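Local coordinates for protein (GYP1P) (Saccharomyces cerevisiae, PDB 1FKM), which stimulates GTP hydrolysis by Ypt/Rab GTPases, chiefly Ypt1 and Ypt7, supplying an arginine and a glutamine finger in trans from the TBC-type GAP domain described here, at residues 19-24 and 55-60; 131-136 and 180-185; 137-142 and 248-253; 325-330 and 370-375; 340-345 and 352-357. All coordinates share one frame; numbering follows the deposited sequence. Where two conformers were deposited one is given.

Contact 1 (19-24 and 55-60); sequences TIINQQ and KRQEGF
Gln57 NE2 is held by a hydrogen bond to the carbonyl O of Pro51, and the same nitrogen lies 4.3 Å from Ile21 CD1. This joins the extended linker ahead of helix 23-30 to the first turn of helix 57-74 in the all-helical TBC domain. Neighbouring backbone bonds, Thr19 with Thr54 and Ile21 with Val52, draw the two loops together. Ile21 suits its buried place: CG1 is anti to the carbonyl carbon (chi1 -60°) and CD1 continues the extended chain, so the methyl reaches Gln57 while the side chain also packs on Leu45 of helix 39-46. Farther out, the Lys55 chain, bent in its middle, crosses the Thr19 methyl. The 3.3 Å between Thr19 CG2 and Lys55 CD is tighter than normal packing, so the exact path of this exposed lysine is doubtful. At the other end, Asn22, whose short amide suits an N-cap, accepts the Asp25 N-H with its OD1.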
# COMPACT_ATOMS: atom_id res chain seq x y z
N THR A 19 23.73 -12.15 10.55
CA THR A 19 24.54 -11.78 9.39
C THR A 19 23.70 -11.72 8.12
O THR A 19 23.49 -10.64 7.56
CB THR A 19 25.72 -12.75 9.18
OG1 THR A 19 26.51 -12.81 10.37
CG2 THR A 19 26.60 -12.27 8.04
N ILE A 20 23.24 -12.87 7.64
CA ILE A 20 22.40 -12.92 6.44
C ILE A 20 21.00 -13.34 6.85
O ILE A 20 20.78 -14.48 7.24
CB ILE A 20 22.94 -13.92 5.40
CG1 ILE A 20 24.37 -13.56 5.01
CG2 ILE A 20 22.04 -13.91 4.17
CD1 ILE A 20 24.98 -14.50 3.99
N ILE A 21 20.05 -12.42 6.75
CA ILE A 21 18.67 -12.70 7.13
C ILE A 21 18.00 -13.71 6.20
O ILE A 21 18.08 -13.58 4.98
CB ILE A 21 17.84 -11.39 7.17
CG1 ILE A 21 18.47 -10.43 8.18
CG2 ILE A 21 16.39 -11.69 7.54
CD1 ILE A 21 17.82 -9.06 8.23
N ASN A 22 17.36 -14.72 6.79
CA ASN A 22 16.68 -15.75 6.01
C ASN A 22 15.30 -15.29 5.54
O ASN A 22 14.32 -15.33 6.29
CB ASN A 22 16.52 -17.02 6.86
CG ASN A 22 15.93 -18.17 6.07
OD1 ASN A 22 14.84 -18.06 5.52
ND2 ASN A 22 16.65 -19.28 6.02
N GLN A 23 15.24 -14.86 4.28
CA GLN A 23 14.01 -14.37 3.65
C GLN A 23 12.84 -15.33 3.79
O GLN A 23 11.70 -14.91 4.02
CB GLN A 23 14.27 -14.10 2.16
CG GLN A 23 13.15 -13.38 1.43
CD GLN A 23 13.09 -11.90 1.75
OE1 GLN A 23 12.99 -11.51 2.91
NE2 GLN A 23 13.17 -11.06 0.72
N GLN A 24 13.11 -16.63 3.64
CA GLN A 24 12.08 -17.65 3.76
C GLN A 24 11.43 -17.64 5.13
O GLN A 24 10.20 -17.59 5.24
CB GLN A 24 12.66 -19.04 3.50
CG GLN A 24 12.94 -19.36 2.05
CD GLN A 24 13.29 -20.83 1.84
OE1 GLN A 24 12.50 -21.72 2.20
NE2 GLN A 24 14.45 -21.10 1.27
N LYS A 55 25.65 -6.82 6.46
CA LYS A 55 26.92 -6.12 6.24
C LYS A 55 26.86 -5.16 5.06
O LYS A 55 27.73 -4.30 4.92
CB LYS A 55 28.05 -7.12 6.02
CG LYS A 55 28.29 -8.06 7.18
CD LYS A 55 28.01 -9.50 6.80
CE LYS A 55 28.91 -9.96 5.66
NZ LYS A 55 28.56 -11.34 5.21
N ARG A 56 25.85 -5.30 4.21
CA ARG A 56 25.71 -4.45 3.03
C ARG A 56 24.65 -3.36 3.18
O ARG A 56 24.51 -2.50 2.30
CB ARG A 56 25.37 -5.30 1.81
CG ARG A 56 26.45 -6.29 1.42
CD ARG A 56 26.09 -7.07 0.17
NE ARG A 56 27.21 -7.89 -0.27
CZ ARG A 56 27.21 -8.64 -1.37
NH1 ARG A 56 26.13 -8.68 -2.15
NH2 ARG A 56 28.28 -9.34 -1.69
N GLN A 57 23.93 -3.38 4.29
CA GLN A 57 22.86 -2.41 4.51
C GLN A 57 23.29 -0.95 4.66
O GLN A 57 22.73 -0.07 4.00
CB GLN A 57 22.03 -2.82 5.73
CG GLN A 57 21.42 -4.21 5.62
CD GLN A 57 20.51 -4.53 6.78
OE1 GLN A 57 20.58 -3.91 7.84
NE2 GLN A 57 19.65 -5.53 6.60
N GLU A 58 24.28 -0.69 5.51
CA GLU A 58 24.75 0.67 5.73
C GLU A 58 25.13 1.36 4.42
O GLU A 58 24.68 2.47 4.14
CB GLU A 58 25.96 0.69 6.66
CG GLU A 58 26.48 2.10 6.91
CD GLU A 58 27.85 2.12 7.56
OE1 GLU A 58 28.80 1.60 6.94
OE2 GLU A 58 27.97 2.65 8.69
N GLY A 59 25.97 0.70 3.64
CA GLY A 59 26.41 1.27 2.38
C GLY A 59 25.26 1.39 1.40
O GLY A 59 25.18 2.37 0.65
N PHE A 60 24.38 0.40 1.39
CA PHE A 60 23.24 0.40 0.48
C PHE A 60 22.37 1.63 0.73
O PHE A 60 22.03 2.35 -0.21
CB PHE A 60 22.39 -0.85 0.68
CG PHE A 60 21.11 -0.84 -0.11
CD1 PHE A 60 21.10 -1.21 -1.45
CD2 PHE A 60 19.92 -0.42 0.48
CE1 PHE A 60 19.93 -1.16 -2.20
CE2 PHE A 60 18.74 -0.37 -0.26
CZ PHE A 60 18.75 -0.74 -1.60

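Contact 2 (131-136 and 180-185); sequences QGINDL and WCLTKL
Helices 133-145 and 168-186 come closest within these segments at Leu136 and Leu182, whose CA atoms are 7.6 Å apart. Leu182 carries the contact with both branches. Its CG is anti to the backbone N (chi1 170°), which directs the forked end at the opposite helix. There CD2 meets the Ile133 CG2 methyl at 4.2 Å, the two side chains crossing obliquely, while CD1 lies over the backbone and CB of Leu136, 4.4 Å from Leu136 CB. Branched aliphatic residues fit this buried seam, since they fill it without bringing polar atoms that need partners. Ahead of the seam the chain turns into helix 133-145 at Gly132, which adopts a positive phi (125°) that favours a residue without a side chain. Asn134 fixes this turn: its OD1 accepts the Gly132 N-H at a Gly132 N to Asn134 OD1 distance of 2.8 Å, with the donor nearly in line with the C=O. The other end of the amide, ND2, bonds to OG1 of Thr97, the residue after the arginine finger Arg96 in the chain. The apolar seam follows directly on the segment that carries the glutamine finger: Gln131 immediately precedes Gly132 in the YxQ motif characteristic of TBC-domain Rab GAPs.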
# COMPACT_ATOMS: atom_id res chain seq x y z
N GLN A 131 -3.76 9.70 -10.26
CA GLN A 131 -4.53 9.72 -9.02
C GLN A 131 -4.63 8.27 -8.54
O GLN A 131 -5.00 7.37 -9.31
CB GLN A 131 -5.91 10.32 -9.26
CG GLN A 131 -6.67 10.64 -7.98
CD GLN A 131 -7.87 11.54 -8.23
OE1 GLN A 131 -8.81 11.16 -8.92
NE2 GLN A 131 -7.83 12.74 -7.66
N GLY A 132 -4.29 8.06 -7.28
CA GLY A 132 -4.31 6.73 -6.71
C GLY A 132 -2.93 6.45 -6.13
O GLY A 132 -2.80 5.79 -5.10
N ILE A 133 -1.90 6.95 -6.81
CA ILE A 133 -0.53 6.76 -6.34
C ILE A 133 -0.32 7.57 -5.06
O ILE A 133 0.50 7.22 -4.21
CB ILE A 133 0.49 7.22 -7.39
CG1 ILE A 133 0.30 6.41 -8.68
CG2 ILE A 133 1.90 7.02 -6.86
CD1 ILE A 133 0.49 4.91 -8.49
N ASN A 134 -1.08 8.66 -4.92
CA ASN A 134 -0.99 9.50 -3.73
C ASN A 134 -1.49 8.71 -2.52
O ASN A 134 -1.07 8.95 -1.39
CB ASN A 134 -1.80 10.79 -3.90
CG ASN A 134 -3.26 10.53 -4.22
OD1 ASN A 134 -3.59 9.78 -5.13
ND2 ASN A 134 -4.14 11.16 -3.46
N ASP A 135 -2.39 7.77 -2.76
CA ASP A 135 -2.90 6.94 -1.67
C ASP A 135 -1.89 5.85 -1.34
O ASP A 135 -1.57 5.62 -0.17
CB ASP A 135 -4.22 6.28 -2.06
CG ASP A 135 -5.34 7.28 -2.28
OD1 ASP A 135 -5.68 8.01 -1.32
OD2 ASP A 135 -5.88 7.32 -3.40
N LEU A 136 -1.38 5.18 -2.38
CA LEU A 136 -0.44 4.08 -2.20
C LEU A 136 0.86 4.40 -1.47
O LEU A 136 1.45 3.53 -0.85
CB LEU A 136 -0.09 3.44 -3.55
CG LEU A 136 -1.23 2.72 -4.26
CD1 LEU A 136 -0.71 2.08 -5.54
CD2 LEU A 136 -1.82 1.66 -3.34
N TRP A 180 11.86 4.81 -2.81
CA TRP A 180 12.37 3.57 -3.40
C TRP A 180 11.43 2.38 -3.16
O TRP A 180 11.34 1.48 -4.00
CB TRP A 180 13.76 3.24 -2.84
CG TRP A 180 14.83 4.20 -3.28
CD1 TRP A 180 15.55 5.03 -2.49
CD2 TRP A 180 15.28 4.42 -4.63
NE1 TRP A 180 16.43 5.77 -3.25
CE2 TRP A 180 16.28 5.41 -4.57
CE3 TRP A 180 14.93 3.89 -5.87
CZ2 TRP A 180 16.95 5.88 -5.71
CZ3 TRP A 180 15.60 4.35 -7.01
CH2 TRP A 180 16.60 5.33 -6.91
N CYS A 181 10.75 2.37 -2.02
CA CYS A 181 9.82 1.28 -1.74
C CYS A 181 8.55 1.45 -2.56
O CYS A 181 7.98 0.47 -3.03
CB CYS A 181 9.52 1.20 -0.24
SG CYS A 181 10.96 0.59 0.70
N LEU A 182 8.10 2.70 -2.73
CA LEU A 182 6.92 2.96 -3.54
C LEU A 182 7.26 2.50 -4.95
O LEU A 182 6.44 1.89 -5.65
CB LEU A 182 6.59 4.45 -3.59
CG LEU A 182 5.51 4.86 -4.59
CD1 LEU A 182 4.17 4.25 -4.19
CD2 LEU A 182 5.40 6.38 -4.65
N THR A 183 8.48 2.80 -5.37
CA THR A 183 8.94 2.43 -6.71
C THR A 183 8.92 0.91 -6.88
O THR A 183 8.43 0.41 -7.90
CB THR A 183 10.36 2.99 -6.98
OG1 THR A 183 10.31 4.42 -6.98
CG2 THR A 183 10.88 2.51 -8.34
N LYS A 184 9.42 0.18 -5.89
CA LYS A 184 9.45 -1.28 -5.96
C LYS A 184 8.04 -1.85 -6.02
O LYS A 184 7.80 -2.83 -6.73
CB LYS A 184 10.18 -1.86 -4.74
CG LYS A 184 11.70 -1.79 -4.80
CD LYS A 184 12.25 -2.71 -5.87
CE LYS A 184 13.77 -2.64 -5.94
NZ LYS A 184 14.31 -3.49 -7.04
N LEU A 185 7.12 -1.25 -5.27
CA LEU A 185 5.74 -1.71 -5.25
C LEU A 185 5.10 -1.56 -6.62
O LEU A 185 4.58 -2.53 -7.19
CB LEU A 185 4.91 -0.90 -4.24
CG LEU A 185 3.43 -1.28 -4.17
CD1 LEU A 185 3.30 -2.69 -3.60
CD2 LEU A 185 2.67 -0.27 -3.29

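Contact 3 (137-142 and 248-253); sequences VTPFFE and GTVIRM
Apolar contact comes first: Pro139 of helix 133-145 presses its ring against two side chains of helix 247-261. Ile251 CD1 touches Pro139 CB at 3.8 Å and is almost as near Pro139 CA, so the isoleucine tip rests where the ring joins the backbone. Val250 reaches the far part of the ring, its CG1 4.0 Å from Pro139 CG. That methyl is anti to the backbone N (chi1 171°), and the two side chains meet at a slant. A compact proline lets the backbones approach, with the CA atoms of Pro139 and Ile251 6.3 Å apart. Backbone bonding explains the local shape. The helix is kinked where the nitrogens of Thr138 and Pro139 both lack a bond to the preceding turn; the proline has no N-H to give. Thr138 OG1 bonds to Asp135 O, and regular bonding resumes with Phe141 N to Val137 O (3.1 Å). The buried polar groups find partners outside the pair: Glu142 OE1 bonds to Tyr104 OH, and the nearby Glu158 carboxylate may raise the proton affinity of Glu142. Arg252 turns to a salt bridge with Glu365. A proline-kinked helix packed on another helix by aliphatic groups thus forms part of the central core of this all-alpha TBC fold.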
# COMPACT_ATOMS: atom_id res chain seq x y z
N VAL A 137 1.31 5.65 -1.57
CA VAL A 137 2.54 6.03 -0.91
C VAL A 137 2.39 6.17 0.61
O VAL A 137 3.36 5.96 1.35
CB VAL A 137 3.08 7.38 -1.48
CG1 VAL A 137 2.18 8.54 -1.06
CG2 VAL A 137 4.52 7.62 -1.01
N THR A 138 1.18 6.48 1.08
CA THR A 138 0.98 6.72 2.51
C THR A 138 1.23 5.59 3.52
O THR A 138 1.77 5.86 4.60
CB THR A 138 -0.41 7.39 2.77
OG1 THR A 138 -1.48 6.52 2.38
CG2 THR A 138 -0.52 8.67 1.94
N PRO A 139 0.85 4.34 3.21
CA PRO A 139 1.12 3.28 4.19
C PRO A 139 2.62 3.13 4.44
O PRO A 139 3.06 2.85 5.56
CB PRO A 139 0.51 2.03 3.55
CG PRO A 139 -0.64 2.61 2.75
CD PRO A 139 0.00 3.83 2.12
N PHE A 140 3.41 3.31 3.38
CA PHE A 140 4.87 3.22 3.48
C PHE A 140 5.39 4.40 4.31
O PHE A 140 6.18 4.21 5.23
CB PHE A 140 5.53 3.31 2.10
CG PHE A 140 5.47 2.03 1.31
CD1 PHE A 140 5.93 0.84 1.85
CD2 PHE A 140 4.97 2.03 0.01
CE1 PHE A 140 5.90 -0.34 1.12
CE2 PHE A 140 4.93 0.86 -0.73
CZ PHE A 140 5.40 -0.33 -0.18
N PHE A 141 4.95 5.60 3.94
CA PHE A 141 5.38 6.83 4.61
C PHE A 141 5.11 6.76 6.10
O PHE A 141 6.01 6.97 6.91
CB PHE A 141 4.65 8.05 4.02
CG PHE A 141 5.12 9.36 4.59
CD1 PHE A 141 6.33 9.92 4.18
CD2 PHE A 141 4.38 10.02 5.57
CE1 PHE A 141 6.80 11.11 4.74
CE2 PHE A 141 4.84 11.21 6.14
CZ PHE A 141 6.05 11.76 5.72
N GLU A 142 3.87 6.46 6.44
CA GLU A 142 3.44 6.37 7.83
C GLU A 142 4.17 5.28 8.62
O GLU A 142 4.61 5.51 9.74
CB GLU A 142 1.93 6.15 7.88
CG GLU A 142 1.35 5.98 9.25
CD GLU A 142 -0.17 6.08 9.23
OE1 GLU A 142 -0.72 6.79 8.36
OE2 GLU A 142 -0.79 5.46 10.11
N GLY A 248 -5.27 1.44 9.94
CA GLY A 248 -4.71 0.37 10.75
C GLY A 248 -4.94 -0.97 10.08
O GLY A 248 -4.08 -1.86 10.10
N THR A 249 -6.11 -1.13 9.47
CA THR A 249 -6.43 -2.37 8.78
C THR A 249 -5.59 -2.50 7.52
O THR A 249 -5.12 -3.59 7.19
CB THR A 249 -7.91 -2.42 8.39
OG1 THR A 249 -8.71 -2.30 9.56
CG2 THR A 249 -8.24 -3.73 7.67
N VAL A 250 -5.39 -1.39 6.82
CA VAL A 250 -4.59 -1.39 5.60
C VAL A 250 -3.15 -1.81 5.92
O VAL A 250 -2.58 -2.65 5.24
CB VAL A 250 -4.58 0.01 4.94
CG1 VAL A 250 -3.57 0.06 3.81
CG2 VAL A 250 -5.98 0.34 4.40
N ILE A 251 -2.58 -1.23 6.98
CA ILE A 251 -1.22 -1.56 7.39
C ILE A 251 -1.07 -3.06 7.65
O ILE A 251 -0.13 -3.70 7.18
CB ILE A 251 -0.80 -0.77 8.66
CG1 ILE A 251 -0.85 0.73 8.38
CG2 ILE A 251 0.59 -1.18 9.10
CD1 ILE A 251 0.00 1.16 7.21
N ARG A 252 -2.01 -3.62 8.41
CA ARG A 252 -1.97 -5.04 8.72
C ARG A 252 -2.08 -5.88 7.45
O ARG A 252 -1.39 -6.89 7.30
CB ARG A 252 -3.09 -5.41 9.69
CG ARG A 252 -3.27 -6.90 9.91
CD ARG A 252 -2.03 -7.57 10.50
NE ARG A 252 -2.25 -9.01 10.61
CZ ARG A 252 -2.15 -9.86 9.59
NH1 ARG A 252 -1.82 -9.42 8.38
NH2 ARG A 252 -2.43 -11.14 9.77
N MSE A 253 -2.96 -5.48 6.54
CA MSE A 253 -3.13 -6.19 5.28
C MSE A 253 -1.82 -6.23 4.50
O MSE A 253 -1.47 -7.25 3.89
CB MSE A 253 -4.17 -5.50 4.40
CG MSE A 253 -5.58 -5.56 4.89
SE MSE A 253 -6.73 -4.59 3.68
CE MSE A 253 -6.40 -5.62 2.08

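Contact 4 (325-330 and 370-375); sequences NEFHVF and MLLSEA
Phe327 has CG anti to its backbone N (chi1 -174°), whereas Leu372 has CG anti to its carbonyl carbon (chi1 -66°), and these choices swing both side chains into the space between their helices. They cross at about a right angle, with Leu372 CD2 4.2 Å from Phe327 CE2 and equally near CZ. Phe327 CE1, across the ring from CE2, is 4.2 Å from Ala375 CB, so one phenyl bridges two residues about one helical turn apart. Ala375 is suited to the place where the backbones nearly meet, its CA 5.0 Å from that of Phe330. Its small CB packs on the Phe330 main chain, 3.7 Å from Phe330 C, and lies 4.1 Å from Phe330 CB. Phe330 thus contributes mainly its root and backbone, while its ring leads off toward Trp378 and Gln379 farther along helix 365-382. The short helical segments run at 117° to each other, and their axes approach to 9.8 Å. Helix 247-261 closes one flank, where Tyr257 makes an edge-to-face contact with Phe327 and also packs on Leu372; helix 198-214 meets Phe330 through Leu210.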
# COMPACT_ATOMS: atom_id res chain seq x y z
N ASN A 325 -1.09 -8.33 -8.39
CA ASN A 325 -2.39 -8.20 -9.04
C ASN A 325 -3.26 -9.45 -8.82
O ASN A 325 -4.45 -9.34 -8.52
CB ASN A 325 -2.22 -7.96 -10.54
CG ASN A 325 -2.21 -6.48 -10.89
OD1 ASN A 325 -1.86 -6.10 -12.01
ND2 ASN A 325 -2.61 -5.64 -9.95
N GLU A 326 -2.66 -10.62 -8.98
CA GLU A 326 -3.38 -11.88 -8.81
C GLU A 326 -3.94 -12.01 -7.40
O GLU A 326 -5.14 -12.21 -7.23
CB GLU A 326 -2.44 -13.05 -9.11
CG GLU A 326 -3.06 -14.42 -8.88
CD GLU A 326 -2.07 -15.55 -9.10
OE1 GLU A 326 -0.93 -15.27 -9.53
OE2 GLU A 326 -2.43 -16.72 -8.85
N PHE A 327 -3.08 -11.90 -6.40
CA PHE A 327 -3.54 -12.02 -5.02
C PHE A 327 -4.61 -10.98 -4.69
O PHE A 327 -5.59 -11.27 -4.00
CB PHE A 327 -2.38 -11.88 -4.04
CG PHE A 327 -2.76 -12.15 -2.61
CD1 PHE A 327 -3.29 -13.39 -2.25
CD2 PHE A 327 -2.63 -11.16 -1.64
CE1 PHE A 327 -3.68 -13.64 -0.93
CE2 PHE A 327 -3.01 -11.40 -0.32
CZ PHE A 327 -3.54 -12.64 0.04
N HIS A 328 -4.42 -9.75 -5.18
CA HIS A 328 -5.38 -8.69 -4.89
C HIS A 328 -6.76 -9.00 -5.46
O HIS A 328 -7.77 -8.68 -4.83
CB HIS A 328 -4.89 -7.34 -5.44
CG HIS A 328 -5.74 -6.19 -5.00
ND1 HIS A 328 -5.92 -5.87 -3.67
CD2 HIS A 328 -6.47 -5.29 -5.70
CE1 HIS A 328 -6.73 -4.84 -3.57
NE2 HIS A 328 -7.08 -4.46 -4.79
N VAL A 329 -6.80 -9.61 -6.64
CA VAL A 329 -8.08 -9.95 -7.25
C VAL A 329 -8.84 -10.94 -6.37
O VAL A 329 -10.06 -10.84 -6.22
CB VAL A 329 -7.90 -10.56 -8.66
CG1 VAL A 329 -9.21 -11.15 -9.16
CG2 VAL A 329 -7.42 -9.48 -9.62
N PHE A 330 -8.14 -11.90 -5.79
CA PHE A 330 -8.80 -12.87 -4.92
C PHE A 330 -9.27 -12.24 -3.61
O PHE A 330 -10.32 -12.61 -3.08
CB PHE A 330 -7.89 -14.07 -4.66
CG PHE A 330 -7.83 -15.02 -5.82
CD1 PHE A 330 -8.84 -15.95 -6.03
CD2 PHE A 330 -6.79 -14.94 -6.75
CE1 PHE A 330 -8.83 -16.79 -7.15
CE2 PHE A 330 -6.76 -15.78 -7.87
CZ PHE A 330 -7.78 -16.71 -8.07
N MSE A 370 -9.13 -13.34 8.51
CA MSE A 370 -10.07 -14.28 7.89
C MSE A 370 -10.18 -14.03 6.39
O MSE A 370 -10.19 -14.98 5.59
CB MSE A 370 -11.45 -14.14 8.54
CG MSE A 370 -12.47 -15.17 8.07
SE MSE A 370 -14.17 -15.02 9.00
CE MSE A 370 -13.50 -15.12 10.81
N LEU A 371 -10.27 -12.76 6.00
CA LEU A 371 -10.38 -12.39 4.59
C LEU A 371 -9.14 -12.83 3.81
O LEU A 371 -9.24 -13.45 2.75
CB LEU A 371 -10.55 -10.87 4.47
CG LEU A 371 -10.53 -10.26 3.06
CD1 LEU A 371 -11.71 -10.79 2.25
CD2 LEU A 371 -10.61 -8.75 3.15
N LEU A 372 -7.97 -12.52 4.34
CA LEU A 372 -6.72 -12.87 3.69
C LEU A 372 -6.55 -14.38 3.56
O LEU A 372 -6.16 -14.87 2.51
CB LEU A 372 -5.54 -12.27 4.48
CG LEU A 372 -5.48 -10.74 4.49
CD1 LEU A 372 -4.48 -10.26 5.54
CD2 LEU A 372 -5.10 -10.23 3.09
N SER A 373 -6.86 -15.10 4.63
CA SER A 373 -6.74 -16.56 4.63
C SER A 373 -7.64 -17.16 3.55
O SER A 373 -7.24 -18.08 2.83
CB SER A 373 -7.13 -17.12 6.00
OG SER A 373 -7.03 -18.54 6.01
N GLU A 374 -8.86 -16.64 3.44
CA GLU A 374 -9.81 -17.11 2.45
C GLU A 374 -9.30 -16.84 1.04
O GLU A 374 -9.30 -17.73 0.18
CB GLU A 374 -11.17 -16.43 2.67
CG GLU A 374 -12.26 -16.84 1.70
CD GLU A 374 -13.65 -16.42 2.16
OE1 GLU A 374 -13.82 -15.23 2.49
OE2 GLU A 374 -14.56 -17.28 2.18
N ALA A 375 -8.84 -15.61 0.79
CA ALA A 375 -8.31 -15.26 -0.52
C ALA A 375 -7.14 -16.17 -0.88
O ALA A 375 -6.95 -16.52 -2.05
CB ALA A 375 -7.87 -13.79 -0.54

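Contact 5 (340-345 and 352-357); sequences SDQLME and ITFLQN
Leu343 leaves its helix through CB with CG anti to the carbonyl carbon (chi1 -68°), which turns the branch toward segment 352-357. CG itself stays behind the contact, 4.7 Å from Leu355 CD2, and the two methyls divide the work. CD1 lies 4.2 Å from the same Leu355 CD2. CD2 makes the closer contacts, 3.9 Å from Phe354 CD2 and 4.1 Å from Leu355 CG, between ring and leucine. A forked leucine suits this double task. Gln342, its chain extended beyond CG, brings OE1 to 4.2 Å from Phe354 CZ, the amide and ring planes 75° apart; a long, polar side chain suits this exposed position beside the partly exposed phenyl. At the end of helix 348-355, Asn357 ND2 donates to Thr353 O over 2.9 Å, in the carbonyl plane, tying down the chain. Around these two short helices, Trp339 meets Phe354 edge-to-face, helix 324-338 offers Leu336 to both leucines, helix 216-224 brings Leu218 to Leu343, and helix 230-238 brings Phe232 to Leu355.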
# COMPACT_ATOMS: atom_id res chain seq x y z
N SER A 340 -22.34 -10.81 -0.21
CA SER A 340 -23.26 -11.43 -1.17
C SER A 340 -24.74 -11.47 -0.77
O SER A 340 -25.59 -10.97 -1.51
CB SER A 340 -22.79 -12.85 -1.49
OG SER A 340 -23.55 -13.39 -2.57
N ASP A 341 -25.06 -12.06 0.38
CA ASP A 341 -26.45 -12.14 0.82
C ASP A 341 -27.10 -10.76 0.92
O ASP A 341 -28.23 -10.56 0.48
CB ASP A 341 -26.54 -12.86 2.16
CG ASP A 341 -26.03 -14.28 2.09
OD1 ASP A 341 -26.47 -15.04 1.20
OD2 ASP A 341 -25.18 -14.65 2.93
N GLN A 342 -26.37 -9.81 1.50
CA GLN A 342 -26.88 -8.45 1.65
C GLN A 342 -27.09 -7.77 0.30
O GLN A 342 -28.10 -7.10 0.08
CB GLN A 342 -25.91 -7.61 2.49
CG GLN A 342 -25.88 -7.96 3.97
CD GLN A 342 -24.78 -7.22 4.71
OE1 GLN A 342 -23.61 -7.60 4.65
NE2 GLN A 342 -25.14 -6.15 5.40
N LEU A 343 -26.13 -7.93 -0.60
CA LEU A 343 -26.20 -7.31 -1.93
C LEU A 343 -27.40 -7.80 -2.74
O LEU A 343 -27.98 -7.03 -3.51
CB LEU A 343 -24.90 -7.58 -2.70
CG LEU A 343 -23.66 -6.87 -2.15
CD1 LEU A 343 -22.39 -7.38 -2.82
CD2 LEU A 343 -23.81 -5.37 -2.36
N MSE A 344 -27.77 -9.06 -2.56
CA MSE A 344 -28.90 -9.66 -3.27
C MSE A 344 -30.22 -8.92 -3.04
O MSE A 344 -31.16 -9.09 -3.81
CB MSE A 344 -29.08 -11.12 -2.85
CG MSE A 344 -27.97 -12.07 -3.26
SE MSE A 344 -27.89 -12.40 -5.16
CE MSE A 344 -29.23 -13.79 -5.29
N GLU A 345 -30.28 -8.11 -2.00
CA GLU A 345 -31.51 -7.37 -1.69
C GLU A 345 -31.43 -5.89 -2.02
O GLU A 345 -32.31 -5.11 -1.64
CB GLU A 345 -31.85 -7.53 -0.20
CG GLU A 345 -31.88 -8.96 0.31
CD GLU A 345 -32.91 -9.83 -0.38
OE1 GLU A 345 -34.06 -9.38 -0.54
OE2 GLU A 345 -32.57 -10.97 -0.76
N ILE A 352 -24.20 0.53 -5.13
CA ILE A 352 -23.05 1.41 -5.33
C ILE A 352 -22.69 2.13 -4.04
O ILE A 352 -21.52 2.20 -3.66
CB ILE A 352 -23.32 2.46 -6.43
CG1 ILE A 352 -23.70 1.76 -7.74
CG2 ILE A 352 -22.08 3.32 -6.65
CD1 ILE A 352 -22.69 0.72 -8.21
N THR A 353 -23.70 2.67 -3.36
CA THR A 353 -23.48 3.37 -2.10
C THR A 353 -22.81 2.44 -1.09
O THR A 353 -21.84 2.81 -0.44
CB THR A 353 -24.82 3.86 -1.50
OG1 THR A 353 -25.40 4.83 -2.38
CG2 THR A 353 -24.60 4.49 -0.13
N PHE A 354 -23.32 1.21 -0.99
CA PHE A 354 -22.79 0.21 -0.06
C PHE A 354 -21.35 -0.21 -0.35
O PHE A 354 -20.52 -0.23 0.55
CB PHE A 354 -23.68 -1.03 -0.06
CG PHE A 354 -23.26 -2.09 0.92
CD1 PHE A 354 -23.68 -2.03 2.25
CD2 PHE A 354 -22.43 -3.13 0.53
CE1 PHE A 354 -23.28 -3.00 3.17
CE2 PHE A 354 -22.02 -4.11 1.45
CZ PHE A 354 -22.45 -4.04 2.77
N LEU A 355 -21.06 -0.55 -1.60
CA LEU A 355 -19.72 -0.99 -1.96
C LEU A 355 -18.66 0.10 -1.97
O LEU A 355 -17.47 -0.20 -1.99
CB LEU A 355 -19.76 -1.71 -3.32
CG LEU A 355 -20.57 -3.01 -3.26
CD1 LEU A 355 -20.69 -3.61 -4.65
CD2 LEU A 355 -19.91 -3.98 -2.29
N GLN A 356 -19.09 1.36 -1.97
CA GLN A 356 -18.14 2.47 -1.94
C GLN A 356 -18.03 2.96 -0.49
O GLN A 356 -17.29 3.88 -0.19
CB GLN A 356 -18.60 3.63 -2.84
CG GLN A 356 -18.77 3.24 -4.30
CD GLN A 356 -19.16 4.43 -5.17
OE1 GLN A 356 -19.96 5.27 -4.77
NE2 GLN A 356 -18.60 4.48 -6.38
N ASN A 357 -18.80 2.32 0.39
CA ASN A 357 -18.79 2.67 1.81
C ASN A 357 -19.06 1.42 2.66
O ASN A 357 -19.97 1.42 3.48
CB ASN A 357 -19.85 3.73 2.10
CG ASN A 357 -19.61 5.01 1.32
OD1 ASN A 357 -18.63 5.72 1.55
ND2 ASN A 357 -20.51 5.31 0.38

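In the fold
Contacts 2 and 3 form the core: both use helix 133-145, their centres are 11 Å apart, and they touch where Phe140 packs on Leu185. Contact 4 is also buried and joins this core through Leu372, which packs against Arg252 of helix 247-261. Contacts 1 and 5 are only partly buried and lie on opposite sides of the chain's centre, their own centres about 46 Å apart. Chemistry follows place. The central pair relies on aliphatic groups, contact 4 adds aromatic rings, as does contact 5, and the peripheral contacts also bring in long polar chains such as Lys55 and Gln342. Contact 5 falls in the chain between the two segments of contact 4.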